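Local coordinates for regulatory protein cox (Enterobacteria phage P2, PDB 4LHF) that binds DNA and represses the Pc promoter, which controls the immunity repressor gene C and the integrase gene int of the phage, at residues T9-Y14 and W56-A61. Residues are numbered along the deposited sequence; the frame is centred on the assembly and turned at random.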
ATOM      1  N   THR A   9      -0.692 -14.720   2.680  1.00 72.85           N
ATOM      2  CA  THR A   9      -1.867 -13.892   2.917  1.00 73.27           C
ATOM      3  C   THR A   9      -1.822 -12.621   2.072  1.00 81.59           C
ATOM      4  O   THR A   9      -0.816 -11.913   2.042  1.00 77.46           O
ATOM      5  CB  THR A   9      -2.042 -13.550   4.413  1.00 74.46           C
ATOM      6  OG1 THR A   9      -3.134 -12.635   4.570  1.00 72.25           O
ATOM      7  CG2 THR A   9      -0.774 -12.933   4.983  1.00 74.14           C
ATOM      8  N   ASP A  10      -2.920 -12.346   1.377  1.00 85.04           N
ATOM      9  CA  ASP A  10      -2.990 -11.201   0.477  1.00 79.54           C
ATOM     10  C   ASP A  10      -3.414  -9.928   1.198  1.00 76.36           C
ATOM     11  O   ASP A  10      -3.524  -8.867   0.584  1.00 80.04           O
ATOM     12  CB  ASP A  10      -3.942 -11.486  -0.685  1.00 77.36           C
ATOM     13  CG  ASP A  10      -3.398 -12.530  -1.638  1.00 74.68           C
ATOM     14  OD1 ASP A  10      -2.169 -12.752  -1.637  1.00 83.00           O
ATOM     15  OD2 ASP A  10      -4.197 -13.126  -2.390  1.00 90.83           O
ATOM     16  N   ALA A  11      -3.652 -10.037   2.499  1.00 75.24           N
ATOM     17  CA  ALA A  11      -4.057  -8.878   3.285  1.00 78.00           C
ATOM     18  C   ALA A  11      -3.467  -8.897   4.687  1.00 72.13           C
ATOM     19  O   ALA A  11      -3.408  -9.944   5.331  1.00 71.90           O
ATOM     20  CB  ALA A  11      -5.570  -8.778   3.351  1.00 76.17           C
ATOM     21  N   ILE A  12      -3.026  -7.734   5.156  1.00 72.70           N
ATOM     22  CA  ILE A  12      -2.528  -7.626   6.526  1.00 70.52           C
ATOM     23  C   ILE A  12      -3.112  -6.406   7.222  1.00 73.31           C
ATOM     24  O   ILE A  12      -3.322  -5.379   6.588  1.00 76.93           O
ATOM     25  CB  ILE A  12      -0.984  -7.557   6.596  1.00 65.95           C
ATOM     26  CG1 ILE A  12      -0.448  -6.389   5.766  1.00 67.31           C
ATOM     27  CG2 ILE A  12      -0.367  -8.871   6.144  1.00 68.88           C
ATOM     28  CD1 ILE A  12       1.048  -6.193   5.889  1.00 63.79           C
ATOM     29  N   PRO A  13      -3.385  -6.521   8.531  1.00 71.26           N
ATOM     30  CA  PRO A  13      -3.915  -5.391   9.299  1.00 68.05           C
ATOM     31  C   PRO A  13      -3.021  -4.173   9.127  1.00 75.45           C
ATOM     32  O   PRO A  13      -1.804  -4.322   9.043  1.00 87.92           O
ATOM     33  CB  PRO A  13      -3.861  -5.897  10.739  1.00 75.65           C
ATOM     34  CG  PRO A  13      -3.986  -7.372  10.613  1.00 66.32           C
ATOM     35  CD  PRO A  13      -3.230  -7.725   9.365  1.00 76.92           C
ATOM     36  N   TYR A  14      -3.623  -2.989   9.068  1.00 76.50           N
ATOM     37  CA  TYR A  14      -2.897  -1.775   8.701  1.00 77.05           C
ATOM     38  C   TYR A  14      -1.769  -1.419   9.670  1.00 78.51           C
ATOM     39  O   TYR A  14      -0.875  -0.643   9.331  1.00 83.79           O
ATOM     40  CB  TYR A  14      -3.862  -0.596   8.537  1.00 75.45           C
ATOM     41  CG  TYR A  14      -4.343   0.008   9.835  1.00 86.49           C
ATOM     42  CD1 TYR A  14      -3.827   1.213  10.292  1.00 81.51           C
ATOM     43  CD2 TYR A  14      -5.320  -0.619  10.600  1.00 83.14           C
ATOM     44  CE1 TYR A  14      -4.263   1.776  11.469  1.00 85.22           C
ATOM     45  CE2 TYR A  14      -5.763  -0.062  11.786  1.00 78.08           C
ATOM     46  CZ  TYR A  14      -5.229   1.136  12.215  1.00 88.98           C
ATOM     47  OH  TYR A  14      -5.662   1.700  13.392  1.00101.93           O
ATOM     48  N   TRP A  56      -7.755  -3.629   6.813  1.00 73.88           N
ATOM     49  CA  TRP A  56      -6.718  -4.505   6.285  1.00 71.56           C
ATOM     50  C   TRP A  56      -6.243  -3.998   4.932  1.00 74.14           C
ATOM     51  O   TRP A  56      -7.047  -3.701   4.058  1.00 84.22           O
ATOM     52  CB  TRP A  56      -7.249  -5.930   6.124  1.00 62.43           C
ATOM     53  CG  TRP A  56      -7.581  -6.624   7.408  1.00 67.08           C
ATOM     54  CD1 TRP A  56      -8.497  -6.232   8.341  1.00 79.47           C
ATOM     55  CD2 TRP A  56      -7.021  -7.852   7.889  1.00 64.77           C
ATOM     56  NE1 TRP A  56      -8.531  -7.133   9.378  1.00 86.11           N
ATOM     57  CE2 TRP A  56      -7.636  -8.137   9.124  1.00 79.57           C
ATOM     58  CE3 TRP A  56      -6.055  -8.735   7.395  1.00 80.29           C
ATOM     59  CZ2 TRP A  56      -7.316  -9.267   9.874  1.00 79.77           C
ATOM     60  CZ3 TRP A  56      -5.740  -9.858   8.141  1.00 72.32           C
ATOM     61  CH2 TRP A  56      -6.367 -10.113   9.367  1.00 72.80           C
ATOM     62  N   VAL A  57      -4.932  -3.899   4.760  1.00 78.49           N
ATOM     63  CA  VAL A  57      -4.372  -3.550   3.464  1.00 70.88           C
ATOM     64  C   VAL A  57      -4.287  -4.783   2.573  1.00 71.12           C
ATOM     65  O   VAL A  57      -3.734  -5.818   2.972  1.00 84.40           O
ATOM     66  CB  VAL A  57      -2.983  -2.912   3.602  1.00 75.93           C
ATOM     67  CG1 VAL A  57      -2.386  -2.650   2.231  1.00 71.09           C
ATOM     68  CG2 VAL A  57      -3.076  -1.626   4.403  1.00 71.60           C
ATOM     69  N   TYR A  58      -4.859  -4.660   1.376  1.00 73.22           N
ATOM     70  CA  TYR A  58      -4.846  -5.717   0.375  1.00 72.72           C
ATOM     71  C   TYR A  58      -3.610  -5.556  -0.499  1.00 72.71           C
ATOM     72  O   TYR A  58      -3.507  -4.609  -1.276  1.00 86.87           O
ATOM     73  CB  TYR A  58      -6.115  -5.646  -0.473  1.00 64.65           C
ATOM     74  CG  TYR A  58      -6.334  -6.842  -1.371  1.00 64.05           C
ATOM     75  CD1 TYR A  58      -6.563  -8.101  -0.836  1.00 69.71           C
ATOM     76  CD2 TYR A  58      -6.333  -6.707  -2.752  1.00 70.08           C
ATOM     77  CE1 TYR A  58      -6.769  -9.197  -1.652  1.00 83.47           C
ATOM     78  CE2 TYR A  58      -6.541  -7.795  -3.577  1.00 63.03           C
ATOM     79  CZ  TYR A  58      -6.758  -9.038  -3.023  1.00 76.75           C
ATOM     80  OH  TYR A  58      -6.965 -10.127  -3.839  1.00 84.57           O
ATOM     81  N   LEU A  59      -2.679  -6.493  -0.366  1.00 73.62           N
ATOM     82  CA  LEU A  59      -1.343  -6.371  -0.956  1.00 72.42           C
ATOM     83  C   LEU A  59      -1.207  -6.519  -2.483  1.00 69.76           C
ATOM     84  O   LEU A  59      -0.381  -5.831  -3.084  1.00 74.36           O
ATOM     85  CB  LEU A  59      -0.369  -7.308  -0.235  1.00 83.12           C
ATOM     86  CG  LEU A  59      -0.262  -7.032   1.266  1.00 64.85           C
ATOM     87  CD1 LEU A  59       0.524  -8.121   1.978  1.00 61.55           C
ATOM     88  CD2 LEU A  59       0.378  -5.676   1.491  1.00 60.16           C
ATOM     89  N   PRO A  60      -1.980  -7.426  -3.112  1.00 69.23           N
ATOM     90  CA  PRO A  60      -1.878  -7.509  -4.576  1.00 77.28           C
ATOM     91  C   PRO A  60      -2.198  -6.192  -5.276  1.00 78.84           C
ATOM     92  O   PRO A  60      -1.478  -5.793  -6.192  1.00 85.84           O
ATOM     93  CB  PRO A  60      -2.930  -8.559  -4.935  1.00 68.69           C
ATOM     94  CG  PRO A  60      -2.987  -9.435  -3.745  1.00 57.70           C
ATOM     95  CD  PRO A  60      -2.789  -8.532  -2.564  1.00 66.20           C
ATOM     96  N   ALA A  61      -3.264  -5.527  -4.843  1.00 75.27           N
ATOM     97  CA  ALA A  61      -3.646  -4.241  -5.410  1.00 65.53           C
ATOM     98  C   ALA A  61      -2.546  -3.209  -5.188  1.00 71.99           C
ATOM     99  O   ALA A  61      -2.227  -2.421  -6.080  1.00 88.36           O
ATOM    100  CB  ALA A  61      -4.950  -3.762  -4.798  1.00 57.70           C
TER
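I12 and V57 form the hydrogen-bonded pair where strand 11-13 and residues 56-58 of strand 54-58 run antiparallel, their short axes at 154°. I12 N donates to V57 O (3.0 Å) and V57 N to I12 O (2.9 Å). The pairing outlasts the strand, since L59 N, just past the N-cap residue Y58, donates to D10 O at 2.7 Å, which ties the start of helix 59-72 to the residue just before strand 11-13. The same oxygen also receives the CA-H of Y58.

Among the side chains, W56 and P13 meet in a CH-pi contact. The indole lies alongside the proline, and P13 CG sits over one face of its six-membered ring, 3.7 Å from the centroid and only 6° off the normal; P13 CD rests nearby on the W56 CE3-CZ3 side. W56 CG stands beside its own backbone N, and chi2 of 60° turns the six-membered ring toward strand 11-13, where CE3 lies 3.6 Å from A11 O. That carbonyl, at the indole edge, accepts a hydrogen bond from T9 OG1.

At the other end, P60 CG packs against D10 CB, crossing that side chain at about a right angle, while P60 CD lies over the centre of the Y58 ring. A11 and Y58 share one face of the sheet; I12 and V57 share the opposite one, where both touch F17 of helix 14-21.

A short N-terminal strand paired with strand 54-58 of the hairpin 39-42/54-58, with helices 14-21 and 25-34 between them in sequence, is consistent with a winged helix-turn-helix, in which that hairpin would be the wing.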